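Local coordinates for bacterial regulatory proteins, TetR family (Nitrosomonas europaea, PDB 3NI7), which probably binds DNA as a transcriptional regulator of the TetR family, an all-helical protein that associates with a second copy of itself, at residues H85-I90 / Q130-A135; W58-D63 / V122-R127; Y156-F161 / R175-R180. All coordinates share one frame; numbering follows the deposited sequence.

Overall arrangement
The three contacts lie in the helical body of the chain. Contacts 1 and 2 share helix 115-135: contact 2 sets it beside helix 51-69, contact 1 beside helix 80-96, and along the sequence the two interleave. Contact 3 comes later and closes the helical pair 149-164 and 172-187. The centres of contacts 1 and 2 are about 12 Å apart, as are those of 1 and 3, whereas 2 and 3 are about 17 Å apart. His-85 joins contact 1 to contact 3 through a probable hydrogen bond to Arg-175 O. Helices 115-135 and 149-164, used in contacts 2 and 3, also meet the second subunit, consistent with a part in the dimer interface.

Contact 1. Residues H85-I90 / Q130-A135; sequences HHLIMI and QWVREA
Leu-87 points at Val-132 from the neighbouring helix, and round this pair helices 80-96 and 115-135 pack in the all-helical body characteristic of TetR-family regulators. The two segments run roughly antiparallel, at 139° between their directions, and their axes approach to 10.3 Å. Leu-87 can be followed outward from the backbone. Its CB already lies 4.1 Å from Val-132 CG1. CG stands beside the backbone N and anti to the carbonyl carbon (chi1 -59°); this places CG toward helix 115-135, and the extended second torsion (chi2 167°) carries CD1 on. That methyl is where the contact concentrates: CD1 rests 3.5 Å from Val-132 CG1 and 3.8 Å from Ala-135 CB. It also comes to CZ3 of Trp-131, approaching the indole obliquely.

The residue types suit their places. A branched leucine reaches far enough for one methyl to meet Trp-131, Val-132 and Ala-135 together, while the small alanine lets that methyl come close to helix 115-135. The Leu-87 and Val-132 side chains pass one another, each heading toward the other's helix, and the contact between them is purely apolar, as fits two buried residues. Leu-87 also touches Ala-70 and Phe-75, and Val-132 and Trp-131 both meet Met-66 of helix 51-69, so a third helix borders the same apolar patch.

The indole of Trp-131 is also packed by its own helix. Val-132 CG2 sits at the indole edge, in its plane, and Ala-135 CB lies 3.9 Å above one face of the ring, displaced toward the rim.

Contact 2. Residues W58-D63 / V122-R127; sequences WFDRAD and VMRVSR
Phe-59 and Arg-124, whose CA atoms are 9.4 Å apart, face each other across two helix segments that run in the same direction within 2°, their axes 12.8 Å apart. So wide a gap needs a long side chain to span it, and Arg-124 does so. Its CG is anti to the backbone N (chi1 -155°), and a bend at chi3 brings the guanidinium to the acids of helix 51-69. Phe-59 CB lies over the centre of one guanidinium face, 3.6 Å from CZ, so that aliphatic carbon backs the flat group while its edge is left for acids.

Those acids, Asp-60 and Asp-63, complete a salt-bridge network with the arginine. NH1 donates to Asp-60 OD1 at 2.8 Å and 155°; OD1 lies near the guanidinium plane, but the N-H meets it from above the carboxylate plane. NH2 adds a weak bond to the same oxygen. Asp-63 OD2 pairs with NH2 too, although the placing of these two atoms is doubtful. A second anchor holds Asp-63, whose OD1 is hydrogen-bonded to Trp-91 NE1. Helix 51-69 follows the predicted helix-turn-helix in the chain, and Ser-126 OG of helix 115-135 is hydrogen-bonded to Thr-151 OG1 of the second subunit.

Contact 3. Residues Y156-F161 / R175-R180; sequences YLMTFF and RQFLKR
Thr-159 stands with OG1 beside its backbone N and CG2 anti to it (chi1 -54°), and Phe-177 on the facing helix swings its ring out with CG anti to the backbone N (chi1 170°); together these torsions bring the hydroxyl to the rim of the phenyl ring. OG1 lies near the ring plane, at the edge, 3.3 Å from Phe-177 CE1. Leu-178 comes from a different direction, crossing Thr-159 at about a right angle, and its CD1 methyl is 3.3 Å from OG1 and 3.7 Å from CG2.

The helix segments are nearly antiparallel, at 166°, with axes 10.0 Å apart, and the CA atoms of Thr-159 and Leu-178 approach to 6.1 Å. Threonine is apt for so close a pairing: it is small and branched, its methyl suits the leucine, and its hydroxyl is spent on Ile-155 O one turn earlier in its own helix, which lets OG1 sit among carbon atoms. An alanine at this position is likely to open a gap beside Phe-177 CE1 and Leu-178 CD1, and would leave Ile-155 O without its hydroxyl partner. Met-158, a selenomethionine, meets the Phe-177 ring farther round, CB to CZ 4.2 Å, while the selenium end turns off elsewhere.

The antiparallel pair 149-164 and 172-187 also touches helices 80-96 and 115-135. Phe-177 stacks on Phe-162, while Leu-178 touches His-85 of helix 80-96 and Tyr-156 packs on Thr-128 and Val-129 of helix 115-135. Helix 149-164 also faces the second subunit: Leu-157 meets Leu-157 of the second subunit and Met-158 meets Val-122 of that subunit, consistent with the common TetR-family pattern in which the last helices build the dimer interface.

Contact 1. Residues H85-I90 / Q130-A135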
# COMPACT_ATOMS: atom_id res chain seq x y z
N HIS A 85 -6.68 -0.83 16.90
CA HIS A 85 -5.33 -0.25 17.10
C HIS A 85 -4.45 -1.19 17.93
O HIS A 85 -3.25 -1.32 17.71
CB HIS A 85 -5.44 1.09 17.79
CG HIS A 85 -4.14 1.78 18.04
ND1 HIS A 85 -3.48 1.70 19.25
CD2 HIS A 85 -3.41 2.62 17.26
CE1 HIS A 85 -2.38 2.44 19.19
NE2 HIS A 85 -2.32 3.02 18.00
N HIS A 86 -5.06 -1.86 18.88
CA HIS A 86 -4.30 -2.70 19.74
C HIS A 86 -3.78 -3.93 18.98
O HIS A 86 -2.59 -4.30 19.07
CB HIS A 86 -5.13 -3.10 20.93
CG HIS A 86 -4.31 -3.63 22.05
ND1 HIS A 86 -3.43 -4.69 21.90
CD2 HIS A 86 -4.18 -3.21 23.34
CE1 HIS A 86 -2.81 -4.92 23.05
NE2 HIS A 86 -3.25 -4.04 23.94
N LEU A 87 -4.64 -4.58 18.21
CA LEU A 87 -4.23 -5.76 17.46
C LEU A 87 -3.18 -5.41 16.44
O LEU A 87 -2.26 -6.17 16.24
CB LEU A 87 -5.41 -6.39 16.74
CG LEU A 87 -6.57 -6.84 17.62
CD1 LEU A 87 -7.80 -7.16 16.76
CD2 LEU A 87 -6.10 -8.01 18.50
N ILE A 88 -3.31 -4.28 15.76
CA ILE A 88 -2.36 -4.01 14.69
C ILE A 88 -1.02 -3.79 15.33
O ILE A 88 0.03 -4.31 14.88
CB ILE A 88 -2.74 -2.83 13.80
CG1 ILE A 88 -4.00 -3.17 12.97
CG2 ILE A 88 -1.61 -2.55 12.82
CD1 ILE A 88 -4.63 -1.93 12.23
N MSE A 89 -1.05 -3.11 16.46
CA MSE A 89 0.20 -2.86 17.15
C MSE A 89 0.87 -4.15 17.61
O MSE A 89 2.04 -4.32 17.35
CB MSE A 89 0.01 -1.84 18.31
CG MSE A 89 -0.14 -0.38 17.85
SE MSE A 89 1.01 0.17 16.32
CE MSE A 89 2.82 -0.33 16.97
N ILE A 90 0.14 -5.09 18.21
CA ILE A 90 0.71 -6.40 18.57
C ILE A 90 1.35 -7.03 17.35
O ILE A 90 2.45 -7.54 17.38
CB ILE A 90 -0.35 -7.39 19.07
CG1 ILE A 90 -0.90 -6.99 20.42
CG2 ILE A 90 0.29 -8.71 19.26
CD1 ILE A 90 0.05 -7.29 21.55
N GLN A 130 -9.80 -8.68 7.43
CA GLN A 130 -11.20 -9.03 7.72
C GLN A 130 -11.31 -9.67 9.07
O GLN A 130 -12.33 -9.57 9.75
CB GLN A 130 -11.74 -9.93 6.66
CG GLN A 130 -11.89 -9.18 5.36
CD GLN A 130 -12.25 -10.07 4.25
OE1 GLN A 130 -12.29 -11.29 4.41
NE2 GLN A 130 -12.54 -9.47 3.10
N TRP A 131 -10.20 -10.28 9.46
CA TRP A 131 -10.05 -10.95 10.73
C TRP A 131 -9.97 -9.90 11.83
O TRP A 131 -10.55 -10.07 12.89
CB TRP A 131 -8.75 -11.80 10.73
CG TRP A 131 -8.61 -12.53 11.99
CD1 TRP A 131 -9.07 -13.74 12.25
CD2 TRP A 131 -8.04 -12.05 13.22
NE1 TRP A 131 -8.83 -14.08 13.54
CE2 TRP A 131 -8.20 -13.04 14.16
CE3 TRP A 131 -7.43 -10.87 13.60
CZ2 TRP A 131 -7.74 -12.92 15.46
CZ3 TRP A 131 -6.97 -10.75 14.90
CH2 TRP A 131 -7.14 -11.77 15.81
N VAL A 132 -9.22 -8.84 11.61
CA VAL A 132 -9.09 -7.85 12.66
C VAL A 132 -10.47 -7.18 12.90
O VAL A 132 -10.89 -6.93 14.03
CB VAL A 132 -8.04 -6.74 12.34
CG1 VAL A 132 -7.93 -5.83 13.50
CG2 VAL A 132 -6.71 -7.32 12.05
N ARG A 133 -11.15 -6.93 11.78
CA ARG A 133 -12.41 -6.19 11.76
C ARG A 133 -13.45 -7.00 12.58
O ARG A 133 -14.09 -6.47 13.51
CB ARG A 133 -12.82 -5.97 10.29
CG ARG A 133 -13.92 -4.96 10.00
CD ARG A 133 -14.48 -5.15 8.49
NE ARG A 133 -15.18 -3.96 7.96
CZ ARG A 133 -16.18 -3.99 7.08
NH1 ARG A 133 -16.61 -5.16 6.54
NH2 ARG A 133 -16.73 -2.83 6.70
N GLU A 134 -13.54 -8.28 12.26
CA GLU A 134 -14.43 -9.17 12.98
C GLU A 134 -13.99 -9.33 14.43
O GLU A 134 -14.83 -9.45 15.33
CB GLU A 134 -14.47 -10.57 12.34
CG GLU A 134 -15.63 -10.86 11.47
CD GLU A 134 -16.13 -12.26 11.68
OE1 GLU A 134 -17.12 -12.49 12.40
OE2 GLU A 134 -15.50 -13.16 11.11
N ALA A 135 -12.67 -9.35 14.64
CA ALA A 135 -12.07 -9.59 15.96
C ALA A 135 -12.45 -8.51 16.95
O ALA A 135 -12.46 -8.76 18.16
CB ALA A 135 -10.60 -9.64 15.85

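Contact 2. Residues W58-D63 / V122-R127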
# COMPACT_ATOMS: atom_id res chain seq x y z
N TRP A 58 7.14 -16.38 9.63
CA TRP A 58 7.39 -15.14 10.34
C TRP A 58 6.08 -14.35 10.53
O TRP A 58 5.76 -13.84 11.63
CB TRP A 58 8.39 -14.29 9.55
CG TRP A 58 8.88 -13.08 10.27
CD1 TRP A 58 8.78 -11.81 9.86
CD2 TRP A 58 9.55 -13.05 11.53
NE1 TRP A 58 9.36 -10.97 10.78
CE2 TRP A 58 9.83 -11.72 11.81
CE3 TRP A 58 9.96 -14.04 12.43
CZ2 TRP A 58 10.48 -11.34 12.95
CZ3 TRP A 58 10.60 -13.66 13.56
CH2 TRP A 58 10.85 -12.33 13.82
N PHE A 59 5.34 -14.22 9.44
CA PHE A 59 4.09 -13.50 9.47
C PHE A 59 3.02 -14.30 10.20
O PHE A 59 2.15 -13.74 10.81
CB PHE A 59 3.68 -13.13 8.06
CG PHE A 59 4.48 -11.99 7.51
CD1 PHE A 59 5.63 -12.20 6.81
CD2 PHE A 59 4.10 -10.72 7.72
CE1 PHE A 59 6.38 -11.12 6.31
CE2 PHE A 59 4.85 -9.66 7.23
CZ PHE A 59 6.00 -9.89 6.52
N ASP A 60 3.11 -15.62 10.23
CA ASP A 60 2.18 -16.37 11.06
C ASP A 60 2.49 -16.19 12.51
O ASP A 60 1.60 -16.27 13.36
CB ASP A 60 2.20 -17.83 10.70
CG ASP A 60 1.29 -18.12 9.57
OD1 ASP A 60 0.27 -17.34 9.44
OD2 ASP A 60 1.55 -19.09 8.82
N ARG A 61 3.75 -15.95 12.82
CA ARG A 61 4.08 -15.79 14.21
C ARG A 61 3.39 -14.53 14.74
O ARG A 61 2.81 -14.54 15.84
CB ARG A 61 5.60 -15.75 14.42
CG ARG A 61 5.95 -15.66 15.86
CD ARG A 61 7.39 -15.73 16.06
NE ARG A 61 7.85 -17.04 15.75
CZ ARG A 61 9.09 -17.45 15.95
NH1 ARG A 61 9.98 -16.60 16.47
NH2 ARG A 61 9.44 -18.71 15.60
N ALA A 62 3.44 -13.44 13.97
CA ALA A 62 2.71 -12.19 14.31
C ALA A 62 1.21 -12.47 14.46
O ALA A 62 0.63 -12.30 15.54
CB ALA A 62 2.94 -11.16 13.24
N ASP A 63 0.63 -13.10 13.45
CA ASP A 63 -0.80 -13.31 13.48
C ASP A 63 -1.19 -14.04 14.76
O ASP A 63 -2.27 -13.79 15.30
CB ASP A 63 -1.24 -14.12 12.26
CG ASP A 63 -1.04 -13.37 10.95
OD1 ASP A 63 -0.67 -12.18 11.00
OD2 ASP A 63 -1.26 -13.98 9.88
N VAL A 122 -1.58 -10.81 -1.22
CA VAL A 122 -2.82 -10.08 -1.35
C VAL A 122 -3.84 -10.83 -0.48
O VAL A 122 -4.62 -10.22 0.23
CB VAL A 122 -3.25 -10.04 -2.81
CG1 VAL A 122 -4.68 -9.71 -2.92
CG2 VAL A 122 -2.39 -9.08 -3.59
N MSE A 123 -3.84 -12.16 -0.53
CA MSE A 123 -4.91 -12.90 0.15
C MSE A 123 -4.68 -12.81 1.65
O MSE A 123 -5.61 -12.61 2.45
CB MSE A 123 -5.00 -14.32 -0.36
CG MSE A 123 -5.28 -14.40 -1.89
SE MSE A 123 -7.06 -13.69 -2.54
CE MSE A 123 -7.94 -15.51 -2.71
N ARG A 124 -3.41 -12.83 2.02
CA ARG A 124 -3.07 -12.74 3.44
C ARG A 124 -3.59 -11.45 4.01
O ARG A 124 -4.27 -11.42 5.03
CB ARG A 124 -1.57 -12.84 3.66
CG ARG A 124 -1.19 -13.36 5.06
CD ARG A 124 0.29 -13.08 5.44
NE ARG A 124 0.97 -14.34 5.84
CZ ARG A 124 0.78 -14.96 7.00
NH1 ARG A 124 1.40 -16.08 7.25
NH2 ARG A 124 -0.04 -14.46 7.91
N VAL A 125 -3.31 -10.38 3.30
CA VAL A 125 -3.81 -9.08 3.68
C VAL A 125 -5.32 -9.10 3.92
O VAL A 125 -5.77 -8.65 4.97
CB VAL A 125 -3.48 -8.04 2.60
CG1 VAL A 125 -4.35 -6.83 2.71
CG2 VAL A 125 -2.01 -7.65 2.68
N SER A 126 -6.10 -9.63 2.98
CA SER A 126 -7.54 -9.60 3.10
C SER A 126 -7.99 -10.34 4.33
O SER A 126 -8.71 -9.81 5.15
CB SER A 126 -8.24 -10.18 1.88
OG SER A 126 -7.93 -9.42 0.74
N ARG A 127 -7.53 -11.58 4.51
CA ARG A 127 -7.97 -12.33 5.69
C ARG A 127 -7.62 -11.56 6.93
O ARG A 127 -8.40 -11.49 7.88
CB ARG A 127 -7.33 -13.71 5.81
CG ARG A 127 -8.05 -14.56 6.94
CD ARG A 127 -7.35 -15.93 7.26
NE ARG A 127 -8.14 -16.87 8.09
CZ ARG A 127 -8.23 -16.84 9.42
NH1 ARG A 127 -7.60 -15.90 10.14
NH2 ARG A 127 -8.96 -17.76 10.06

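Contact 3. Residues Y156-F161 / R175-R180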
# COMPACT_ATOMS: atom_id res chain seq x y z
N TYR A 156 -4.25 0.03 7.06
CA TYR A 156 -3.37 -1.02 7.56
C TYR A 156 -2.14 -1.14 6.66
O TYR A 156 -1.02 -1.09 7.11
CB TYR A 156 -4.14 -2.27 7.73
CG TYR A 156 -3.35 -3.50 7.89
CD1 TYR A 156 -2.91 -3.95 9.14
CD2 TYR A 156 -3.13 -4.32 6.78
CE1 TYR A 156 -2.19 -5.16 9.26
CE2 TYR A 156 -2.42 -5.50 6.88
CZ TYR A 156 -1.97 -5.92 8.10
OH TYR A 156 -1.32 -7.13 8.06
N LEU A 157 -2.36 -1.10 5.38
CA LEU A 157 -1.25 -0.96 4.47
C LEU A 157 -0.33 0.22 4.78
O LEU A 157 0.86 0.05 4.93
CB LEU A 157 -1.76 -0.83 3.03
CG LEU A 157 -2.23 -2.18 2.51
CD1 LEU A 157 -2.48 -2.14 1.04
CD2 LEU A 157 -1.19 -3.15 2.78
N MSE A 158 -0.89 1.42 4.84
CA MSE A 158 -0.04 2.62 4.97
C MSE A 158 0.75 2.61 6.25
O MSE A 158 1.97 2.86 6.26
CB MSE A 158 -0.87 3.86 4.98
CG MSE A 158 -0.98 4.59 3.68
SE MSE A 158 -1.88 6.34 4.22
CE MSE A 158 -1.67 7.32 2.49
N THR A 159 0.08 2.28 7.34
CA THR A 159 0.75 2.24 8.62
C THR A 159 1.93 1.29 8.53
O THR A 159 3.01 1.59 9.04
CB THR A 159 -0.17 1.74 9.68
OG1 THR A 159 -1.34 2.53 9.66
CG2 THR A 159 0.47 1.84 11.03
N PHE A 160 1.69 0.15 7.88
CA PHE A 160 2.69 -0.91 7.76
C PHE A 160 3.95 -0.41 7.09
O PHE A 160 5.05 -0.52 7.64
CB PHE A 160 2.11 -2.05 6.96
CG PHE A 160 3.01 -3.23 6.88
CD1 PHE A 160 3.69 -3.68 8.00
CD2 PHE A 160 3.18 -3.90 5.70
CE1 PHE A 160 4.52 -4.73 7.94
CE2 PHE A 160 3.99 -4.95 5.65
CZ PHE A 160 4.67 -5.36 6.78
N PHE A 161 3.76 0.17 5.91
CA PHE A 161 4.88 0.71 5.17
C PHE A 161 5.56 1.86 5.89
O PHE A 161 6.80 1.91 5.90
CB PHE A 161 4.46 1.04 3.74
CG PHE A 161 4.55 -0.18 2.84
CD1 PHE A 161 5.71 -0.44 2.10
CD2 PHE A 161 3.50 -1.12 2.79
CE1 PHE A 161 5.80 -1.58 1.30
CE2 PHE A 161 3.58 -2.25 1.98
CZ PHE A 161 4.73 -2.49 1.23
N ARG A 175 2.54 4.32 16.24
CA ARG A 175 1.41 4.19 17.16
C ARG A 175 0.51 5.38 17.04
O ARG A 175 -0.70 5.24 16.84
CB ARG A 175 1.87 4.06 18.63
CG ARG A 175 3.10 3.07 18.82
CD ARG A 175 3.40 2.77 20.28
NE ARG A 175 2.34 1.95 20.84
CZ ARG A 175 2.40 0.62 20.93
NH1 ARG A 175 3.49 -0.07 20.51
NH2 ARG A 175 1.36 -0.03 21.44
N GLN A 176 1.10 6.57 17.12
CA GLN A 176 0.33 7.81 16.95
C GLN A 176 -0.29 7.92 15.57
O GLN A 176 -1.46 8.24 15.45
CB GLN A 176 1.21 9.01 17.19
CG GLN A 176 0.40 10.26 17.57
CD GLN A 176 1.28 11.40 17.93
OE1 GLN A 176 0.79 12.46 18.16
NE2 GLN A 176 2.59 11.17 17.98
N PHE A 177 0.50 7.60 14.54
CA PHE A 177 0.02 7.65 13.14
C PHE A 177 -1.23 6.80 12.96
O PHE A 177 -2.21 7.25 12.39
CB PHE A 177 1.12 7.21 12.18
CG PHE A 177 0.65 6.99 10.78
CD1 PHE A 177 0.12 5.76 10.39
CD2 PHE A 177 0.78 7.99 9.84
CE1 PHE A 177 -0.30 5.56 9.07
CE2 PHE A 177 0.37 7.79 8.52
CZ PHE A 177 -0.16 6.59 8.13
N LEU A 178 -1.18 5.58 13.47
CA LEU A 178 -2.30 4.66 13.36
C LEU A 178 -3.50 5.14 14.13
O LEU A 178 -4.63 5.03 13.69
CB LEU A 178 -1.90 3.31 13.94
CG LEU A 178 -2.96 2.20 13.82
CD1 LEU A 178 -2.99 1.79 12.41
CD2 LEU A 178 -2.70 1.03 14.75
N LYS A 179 -3.23 5.62 15.33
CA LYS A 179 -4.29 6.14 16.19
C LYS A 179 -5.05 7.26 15.51
O LYS A 179 -6.27 7.34 15.53
CB LYS A 179 -3.72 6.65 17.51
CG LYS A 179 -4.83 6.95 18.57
CD LYS A 179 -5.76 5.68 18.69
N ARG A 180 -4.32 8.15 14.88
CA ARG A 180 -4.99 9.25 14.27
C ARG A 180 -5.83 8.86 13.11
O ARG A 180 -7.00 9.20 13.05
CB ARG A 180 -3.96 10.29 13.86
CG ARG A 180 -3.63 11.15 15.00
CD ARG A 180 -2.29 11.80 14.89
NE ARG A 180 -2.03 12.49 16.15
CZ ARG A 180 -1.29 13.58 16.31
NH1 ARG A 180 -0.69 14.11 15.30
NH2 ARG A 180 -1.16 14.19 17.48